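Local coordinates for protein neuroglobin (Symsagittifera roscoffensis, PDB 4B4Y) that binds haem, with dioxygen on its iron, and is probably an oxygen-handling globin of the nervous system, at residues Val32-Gln37 against Glu61-Pro66; Gln48-Ala53 against Lys69-Ser74. All blocks are in the same frame, centred on the assembly; numbering follows the deposited sequence. Where two conformers were deposited one is given.

Contact 1. Residues Val32-Gln37 against Glu61-Pro66; sequences VEDVLQ and EMRSHP
Gln37 and Arg63 bring the two backbones nearest, their CA atoms 6.9 Å apart, where helical Val32-Gln37 faces the type I turn Met62-His65 at helix 59-62. In Arg63, CG anti to the backbone N (chi1 -162°), with the chain extended to NE, carries the guanidinium away from its own turn to the helix, among adjacent Glu33 and Asp34 and, one turn on, Gln37. Arg63 NH1 makes two bonds, both in the guanidinium plane: 2.6 Å to Asp34 OD1, on that oxygen's anti lone pair, and 3.0 Å to Gln37 OE1. A weak bond from Arg63 NH2 reaches the same Asp34 OD1. Glu33 lays its CB over one guanidinium face, while its OE1 takes a weak bond from Arg63 NE at 3.3 Å, completing a salt-bridge network. A water donates to Glu33 OE1 and Arg63 O, joining side chain to turn. With an alanine at Arg63, Glu33 would probably lose this cation, Asp34 OD1 its partner, and Gln37 OE1 this donor. Gln37 NE2 bonds Glu41 further along its helix. Asp34 OD2 pairs with Arg127 of helix 111-127, while Glu33 and Arg63 both touch Phe68 of helix 66-83.

Contact 2. Residues Gln48-Ala53 against Lys69-Ser74; sequences QIFPWA and KSHAKS. With HEM (protoporphyrin IX containing Fe), chain B; OXY (oxygen molecule), chain C.
The distal haem pocket of the globin fold is built here, with His71 and Phe50 beside the dioxygen on the iron and Trp52 near a haem propionate. His71 NE2 gives a weak hydrogen bond of 3.0 Å to OXY O2, the iron-bound atom, as expected of a distal histidine. Its CG stands anti to the backbone N (chi1 -173°), which carries the imidazole from the helix toward the ligand. Phe50 turns its edge to the imidazole face in an offset edge-to-face pair, planes at 63°, with CE1 3.3 Å from His71 NE2. OXY O1 lies at the edge of the Phe50 ring, 3.8 Å from CZ. Trp52 meets the histidine obliquely, CZ2 lying 3.8 Å from His71 CG. Trp52 NE1 donates to HEM O1D at 2.8 Å, though that propionate's strained model makes this doubtful. Trp52 CZ2 stands over the rim of one Phe50 face, so three aromatic rings cluster beside the ligand. Phe50 to Ala53 form a type I turn after helix 46-49, facing helix 66-83, which supplies His71. Phe50 rests on Leu36 of helix 28-42, Trp52 packs on Phe68, and Lys107 of the second subunit bonds the carbonyls of Phe50, Pro51 and Ala53.

Contact 1 and contact 2 have centres about 9 Å apart, on the same side of the chain's centre, and their segments alternate in sequence: 32-37, 48-53, 61-66, 69-74. Contact 1 pairs helix 28-42 with helix 59-62; contact 2 joins the turn after helix 46-49 to helix 66-83. Contact 1 is a polar cluster at the surface, contact 2 a buried aromatic wall against the haem. They meet directly: Val32 CG1 lies 3.3 Å from Ala72 O, Glu33 CG 3.7 Å from Ala72 CB, and Arg63 O 3.5 Å from Lys69 CG. The helix that supplies the distal histidine therefore packs against both segments of contact 1, with the polar surface cluster beside it.

Contact 1. Residues Val32-Gln37 against Glu61-Pro66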
loop_
_atom_site.group_PDB
_atom_site.type_symbol
_atom_site.label_atom_id
_atom_site.label_comp_id
_atom_site.label_asym_id
_atom_site.label_seq_id
_atom_site.Cartn_x
_atom_site.Cartn_y
_atom_site.Cartn_z
ATOM N N VAL A 32 -16.577 -10.078 2.137
ATOM C CA VAL A 32 -15.208 -9.945 1.791
ATOM C C VAL A 32 -14.362 -9.594 3.078
ATOM O O VAL A 32 -13.268 -10.045 3.188
ATOM C CB VAL A 32 -14.969 -8.859 0.657
ATOM C CG1 VAL A 32 -13.418 -8.750 0.274
ATOM C CG2 VAL A 32 -15.692 -9.228 -0.612
ATOM N N GLU A 33 -14.856 -8.794 4.016
ATOM C CA GLU A 33 -14.158 -8.469 5.260
ATOM C C GLU A 33 -14.042 -9.749 6.189
ATOM O O GLU A 33 -12.980 -10.003 6.773
ATOM C CB GLU A 33 -14.922 -7.357 5.993
ATOM C CG GLU A 33 -14.681 -5.935 5.332
ATOM C CD GLU A 33 -15.298 -4.775 6.109
ATOM O OE1 GLU A 33 -15.813 -4.970 7.254
ATOM O OE2 GLU A 33 -15.342 -3.660 5.523
ATOM N N ASP A 34 -15.076 -10.609 6.158
ATOM C CA ASP A 34 -15.026 -11.916 6.837
ATOM C C ASP A 34 -13.855 -12.728 6.280
ATOM O O ASP A 34 -13.131 -13.284 7.033
ATOM C CB ASP A 34 -16.351 -12.737 6.610
ATOM C CG ASP A 34 -17.506 -12.235 7.467
ATOM O OD1 ASP A 34 -17.272 -11.420 8.402
ATOM O OD2 ASP A 34 -18.688 -12.579 7.140
ATOM N N VAL A 35 -13.679 -12.739 4.966
ATOM C CA VAL A 35 -12.618 -13.464 4.344
ATOM C C VAL A 35 -11.234 -12.949 4.769
ATOM O O VAL A 35 -10.335 -13.748 5.096
ATOM C CB VAL A 35 -12.693 -13.393 2.795
ATOM C CG1 VAL A 35 -11.402 -13.962 2.141
ATOM C CG2 VAL A 35 -13.961 -14.116 2.289
ATOM N N LEU A 36 -11.038 -11.628 4.683
ATOM C CA LEU A 36 -9.724 -11.056 4.961
ATOM C C LEU A 36 -9.397 -11.235 6.496
ATOM O O LEU A 36 -8.236 -11.452 6.870
ATOM C CB LEU A 36 -9.773 -9.524 4.585
ATOM C CG LEU A 36 -8.459 -8.705 4.736
ATOM C CD1 LEU A 36 -7.387 -9.338 3.920
ATOM C CD2 LEU A 36 -8.677 -7.150 4.299
ATOM N N GLN A 37 -10.414 -11.091 7.349
ATOM C CA GLN A 37 -10.229 -11.246 8.767
ATOM C C GLN A 37 -9.817 -12.723 9.099
ATOM O O GLN A 37 -8.850 -12.962 9.844
ATOM C CB GLN A 37 -11.525 -10.904 9.530
ATOM C CG GLN A 37 -11.284 -11.078 11.041
ATOM C CD GLN A 37 -12.577 -10.960 11.884
ATOM O OE1 GLN A 37 -13.504 -10.166 11.548
ATOM N NE2 GLN A 37 -12.637 -11.741 13.012
ATOM N N GLU A 61 -9.639 -6.586 15.667
ATOM C CA GLU A 61 -9.469 -5.167 15.937
ATOM C C GLU A 61 -9.149 -4.399 14.629
ATOM O O GLU A 61 -9.635 -3.296 14.484
ATOM C CB GLU A 61 -8.401 -4.907 17.006
ATOM C CG GLU A 61 -8.922 -5.238 18.397
ATOM C CD GLU A 61 -7.799 -5.405 19.416
ATOM O OE1 GLU A 61 -6.596 -5.533 19.043
ATOM O OE2 GLU A 61 -8.152 -5.400 20.599
ATOM N N MET A 62 -8.387 -5.009 13.699
ATOM C CA MET A 62 -8.027 -4.349 12.440
ATOM C C MET A 62 -9.256 -4.100 11.607
ATOM O O MET A 62 -9.358 -3.095 10.892
ATOM C CB MET A 62 -7.024 -5.185 11.588
ATOM C CG MET A 62 -5.643 -5.151 12.018
ATOM S SD MET A 62 -4.911 -3.493 12.134
ATOM C CE MET A 62 -5.283 -2.691 10.604
ATOM N N ARG A 63 -10.220 -5.002 11.690
ATOM C CA ARG A 63 -11.449 -4.829 10.888
ATOM C C ARG A 63 -12.101 -3.442 10.976
ATOM O O ARG A 63 -12.760 -3.021 10.003
ATOM C CB ARG A 63 -12.502 -5.936 11.191
ATOM C CG ARG A 63 -13.629 -6.086 10.102
ATOM C CD ARG A 63 -14.423 -7.276 10.374
ATOM N NE ARG A 63 -15.641 -7.321 9.608
ATOM C CZ ARG A 63 -16.219 -8.441 9.219
ATOM N NH1 ARG A 63 -15.682 -9.650 9.543
ATOM N NH2 ARG A 63 -17.300 -8.360 8.455
ATOM N N SER A 64 -11.985 -2.759 12.124
ATOM C CA SER A 64 -12.571 -1.403 12.270
ATOM C C SER A 64 -11.743 -0.379 11.487
ATOM O O SER A 64 -12.247 0.692 11.218
ATOM C CB SER A 64 -12.515 -0.863 13.737
ATOM O OG SER A 64 -12.578 -1.893 14.692
ATOM N N HIS A 65 -10.450 -0.634 11.234
ATOM C CA HIS A 65 -9.588 0.384 10.625
ATOM C C HIS A 65 -9.980 0.705 9.189
ATOM O O HIS A 65 -10.158 -0.190 8.363
ATOM C CB HIS A 65 -8.096 0.007 10.618
ATOM C CG HIS A 65 -7.203 1.143 10.205
ATOM N ND1 HIS A 65 -7.464 1.939 9.111
ATOM C CD2 HIS A 65 -6.049 1.615 10.734
ATOM C CE1 HIS A 65 -6.542 2.872 9.005
ATOM N NE2 HIS A 65 -5.668 2.692 9.972
ATOM N N PRO A 66 -10.051 1.998 8.853
ATOM C CA PRO A 66 -10.303 2.376 7.422
ATOM C C PRO A 66 -9.402 1.713 6.380
ATOM O O PRO A 66 -9.878 1.451 5.298
ATOM C CB PRO A 66 -10.097 3.937 7.415
ATOM C CG PRO A 66 -10.534 4.316 8.868
ATOM C CD PRO A 66 -9.836 3.197 9.713
HETATM O O HOH W 1 -15.506 -3.163 9.130
#

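Contact 2. Residues Gln48-Ala53 against Lys69-Ser74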
loop_
_atom_site.group_PDB
_atom_site.type_symbol
_atom_site.label_atom_id
_atom_site.label_comp_id
_atom_site.label_asym_id
_atom_site.label_seq_id
_atom_site.Cartn_x
_atom_site.Cartn_y
_atom_site.Cartn_z
ATOM N N GLN A 48 2.931 -8.740 8.702
ATOM C CA GLN A 48 4.162 -8.163 8.170
ATOM C C GLN A 48 4.075 -7.899 6.660
ATOM O O GLN A 48 4.639 -6.937 6.240
ATOM C CB GLN A 48 5.420 -9.017 8.410
ATOM C CG GLN A 48 5.552 -9.516 9.856
ATOM C CD GLN A 48 5.135 -8.497 10.953
ATOM O OE1 GLN A 48 5.434 -7.250 10.863
ATOM N NE2 GLN A 48 4.422 -9.026 12.013
ATOM N N ILE A 49 3.264 -8.652 5.896
ATOM C CA ILE A 49 3.162 -8.461 4.434
ATOM C C ILE A 49 2.226 -7.282 4.044
ATOM O O ILE A 49 2.584 -6.461 3.228
ATOM C CB ILE A 49 2.691 -9.769 3.793
ATOM C CG1 ILE A 49 3.722 -10.868 4.121
ATOM C CG2 ILE A 49 2.563 -9.622 2.304
ATOM C CD1 ILE A 49 3.133 -12.343 4.000
ATOM N N PHE A 50 1.050 -7.152 4.665
ATOM C CA PHE A 50 0.221 -6.018 4.440
ATOM C C PHE A 50 0.849 -4.823 5.191
ATOM O O PHE A 50 0.952 -4.810 6.409
ATOM C CB PHE A 50 -1.181 -6.250 4.964
ATOM C CG PHE A 50 -1.985 -7.287 4.190
ATOM C CD1 PHE A 50 -2.255 -7.106 2.826
ATOM C CD2 PHE A 50 -2.566 -8.367 4.864
ATOM C CE1 PHE A 50 -3.024 -8.031 2.083
ATOM C CE2 PHE A 50 -3.353 -9.337 4.175
ATOM C CZ PHE A 50 -3.611 -9.177 2.797
ATOM N N PRO A 51 1.222 -3.770 4.456
ATOM C CA PRO A 51 1.918 -2.686 5.171
ATOM C C PRO A 51 1.021 -1.985 6.141
ATOM O O PRO A 51 1.507 -1.537 7.133
ATOM C CB PRO A 51 2.315 -1.667 4.054
ATOM C CG PRO A 51 2.119 -2.458 2.725
ATOM C CD PRO A 51 1.023 -3.498 3.017
ATOM N N TRP A 52 -0.260 -1.849 5.846
ATOM C CA TRP A 52 -1.134 -1.152 6.721
ATOM C C TRP A 52 -1.542 -1.933 7.956
ATOM O O TRP A 52 -2.253 -1.394 8.844
ATOM C CB TRP A 52 -2.373 -0.806 5.932
ATOM C CG TRP A 52 -2.885 -1.955 5.156
ATOM C CD1 TRP A 52 -2.645 -2.240 3.827
ATOM C CD2 TRP A 52 -3.741 -3.032 5.667
ATOM N NE1 TRP A 52 -3.372 -3.431 3.477
ATOM C CE2 TRP A 52 -4.035 -3.904 4.580
ATOM C CE3 TRP A 52 -4.322 -3.298 6.917
ATOM C CZ2 TRP A 52 -4.839 -5.062 4.734
ATOM C CZ3 TRP A 52 -5.121 -4.421 7.060
ATOM C CH2 TRP A 52 -5.384 -5.286 5.969
ATOM N N ALA A 53 -1.181 -3.219 8.029
ATOM C CA ALA A 53 -1.681 -4.040 9.137
ATOM C C ALA A 53 -0.878 -3.691 10.401
ATOM O O ALA A 53 0.374 -3.620 10.370
ATOM C CB ALA A 53 -1.434 -5.549 8.800
ATOM N N LYS A 69 -10.760 -1.755 5.776
ATOM C CA LYS A 69 -12.017 -1.723 5.017
ATOM C C LYS A 69 -11.739 -1.449 3.530
ATOM O O LYS A 69 -12.288 -2.099 2.592
ATOM C CB LYS A 69 -13.000 -0.706 5.636
ATOM C CG LYS A 69 -13.216 -0.969 7.203
ATOM C CD LYS A 69 -14.486 -0.269 7.839
ATOM C CE LYS A 69 -14.262 1.168 8.301
ATOM N NZ LYS A 69 -14.644 2.245 7.253
ATOM N N SER A 70 -10.846 -0.500 3.314
ATOM C CA SER A 70 -10.489 -0.072 1.978
ATOM C C SER A 70 -9.725 -1.202 1.247
ATOM O O SER A 70 -10.002 -1.534 0.060
ATOM C CB SER A 70 -9.688 1.247 2.126
ATOM O OG SER A 70 -8.872 1.428 0.962
ATOM N N HIS A 71 -8.789 -1.866 1.914
ATOM C CA HIS A 71 -8.162 -3.034 1.187
ATOM C C HIS A 71 -9.216 -4.150 0.829
ATOM O O HIS A 71 -9.203 -4.744 -0.209
ATOM C CB HIS A 71 -6.994 -3.625 2.010
ATOM C CG HIS A 71 -6.239 -4.683 1.270
ATOM N ND1 HIS A 71 -5.267 -4.379 0.337
ATOM C CD2 HIS A 71 -6.330 -6.040 1.300
ATOM C CE1 HIS A 71 -4.821 -5.502 -0.209
ATOM N NE2 HIS A 71 -5.447 -6.523 0.355
ATOM N N ALA A 72 -10.132 -4.425 1.731
ATOM C CA ALA A 72 -11.163 -5.444 1.462
ATOM C C ALA A 72 -12.042 -4.983 0.270
ATOM O O ALA A 72 -12.358 -5.793 -0.616
ATOM C CB ALA A 72 -12.027 -5.675 2.775
ATOM N N LYS A 73 -12.438 -3.699 0.243
ATOM C CA LYS A 73 -13.277 -3.166 -0.879
ATOM C C LYS A 73 -12.506 -3.377 -2.211
ATOM O O LYS A 73 -13.137 -3.807 -3.198
ATOM C CB LYS A 73 -13.616 -1.659 -0.755
ATOM C CG LYS A 73 -14.678 -1.212 0.268
ATOM C CD LYS A 73 -16.141 -1.526 -0.142
ATOM C CE LYS A 73 -16.803 -0.520 -1.172
ATOM N NZ LYS A 73 -17.820 -1.256 -2.087
ATOM N N SER A 74 -11.163 -3.129 -2.218
ATOM C CA SER A 74 -10.370 -3.266 -3.446
ATOM C C SER A 74 -10.269 -4.642 -3.864
ATOM O O SER A 74 -10.473 -4.914 -5.047
ATOM C CB SER A 74 -8.920 -2.673 -3.344
ATOM O OG SER A 74 -9.003 -1.317 -2.928
HETATM C CHA HEM B . -2.619 -5.743 -3.083
HETATM C CHB HEM B . -6.178 -8.424 -4.889
HETATM C CHC HEM B . -3.916 -12.409 -3.167
HETATM C CHD HEM B . -1.069 -9.611 -0.497
HETATM C C1A HEM B . -3.769 -6.114 -3.737
HETATM C C2A HEM B . -4.596 -5.277 -4.542
HETATM C C3A HEM B . -5.573 -6.003 -5.027
HETATM C C4A HEM B . -5.367 -7.336 -4.606
HETATM C CMA HEM B . -6.736 -5.559 -5.980
HETATM C CAA HEM B . -4.327 -3.750 -4.765
HETATM C CBA HEM B . -5.185 -2.980 -3.786
HETATM C CGA HEM B . -4.808 -1.515 -3.723
HETATM O O1A HEM B . -4.565 -0.847 -4.721
HETATM O O2A HEM B . -4.731 -0.973 -2.600
HETATM C C1B HEM B . -5.871 -9.777 -4.624
HETATM C C2B HEM B . -6.575 -10.947 -5.127
HETATM C C3B HEM B . -5.950 -12.029 -4.694
HETATM C C4B HEM B . -4.850 -11.594 -3.850
HETATM C CMB HEM B . -7.812 -10.848 -6.060
HETATM C CAB HEM B . -6.356 -13.498 -4.931
HETATM C CBB HEM B . -6.224 -14.033 -6.149
HETATM C C1C HEM B . -3.007 -11.985 -2.221
HETATM C C2C HEM B . -2.350 -12.807 -1.187
HETATM C C3C HEM B . -1.642 -12.018 -0.404
HETATM C C4C HEM B . -1.781 -10.695 -0.938
HETATM C CMC HEM B . -2.540 -14.333 -0.985
HETATM C CAC HEM B . -0.745 -12.460 0.816
HETATM C CBC HEM B . -0.640 -11.613 1.845
HETATM C C1D HEM B . -1.052 -8.350 -1.065
HETATM C C2D HEM B . -0.077 -7.274 -0.819
HETATM C C3D HEM B . -0.617 -6.161 -1.628
HETATM C C4D HEM B . -1.855 -6.564 -2.256
HETATM C CMD HEM B . 1.148 -7.211 0.099
HETATM C CAD HEM B . -0.114 -4.720 -1.683
HETATM C CBD HEM B . -1.221 -5.066 -0.621
HETATM C CGD HEM B . -1.407 -3.808 -0.012
HETATM O O1D HEM B . -2.056 -3.844 1.053
HETATM O O2D HEM B . -0.806 -2.894 -0.672
HETATM N NA HEM B . -4.264 -7.356 -3.816
HETATM N NB HEM B . -4.847 -10.223 -3.881
HETATM N NC HEM B . -2.648 -10.711 -2.019
HETATM N ND HEM B . -2.000 -7.883 -1.969
HETATM FE FE HEM B . -3.401 -8.998 -2.938
HETATM O O1 OXY C . -5.252 -9.627 -0.598
HETATM O O2 OXY C . -4.614 -8.809 -1.415
#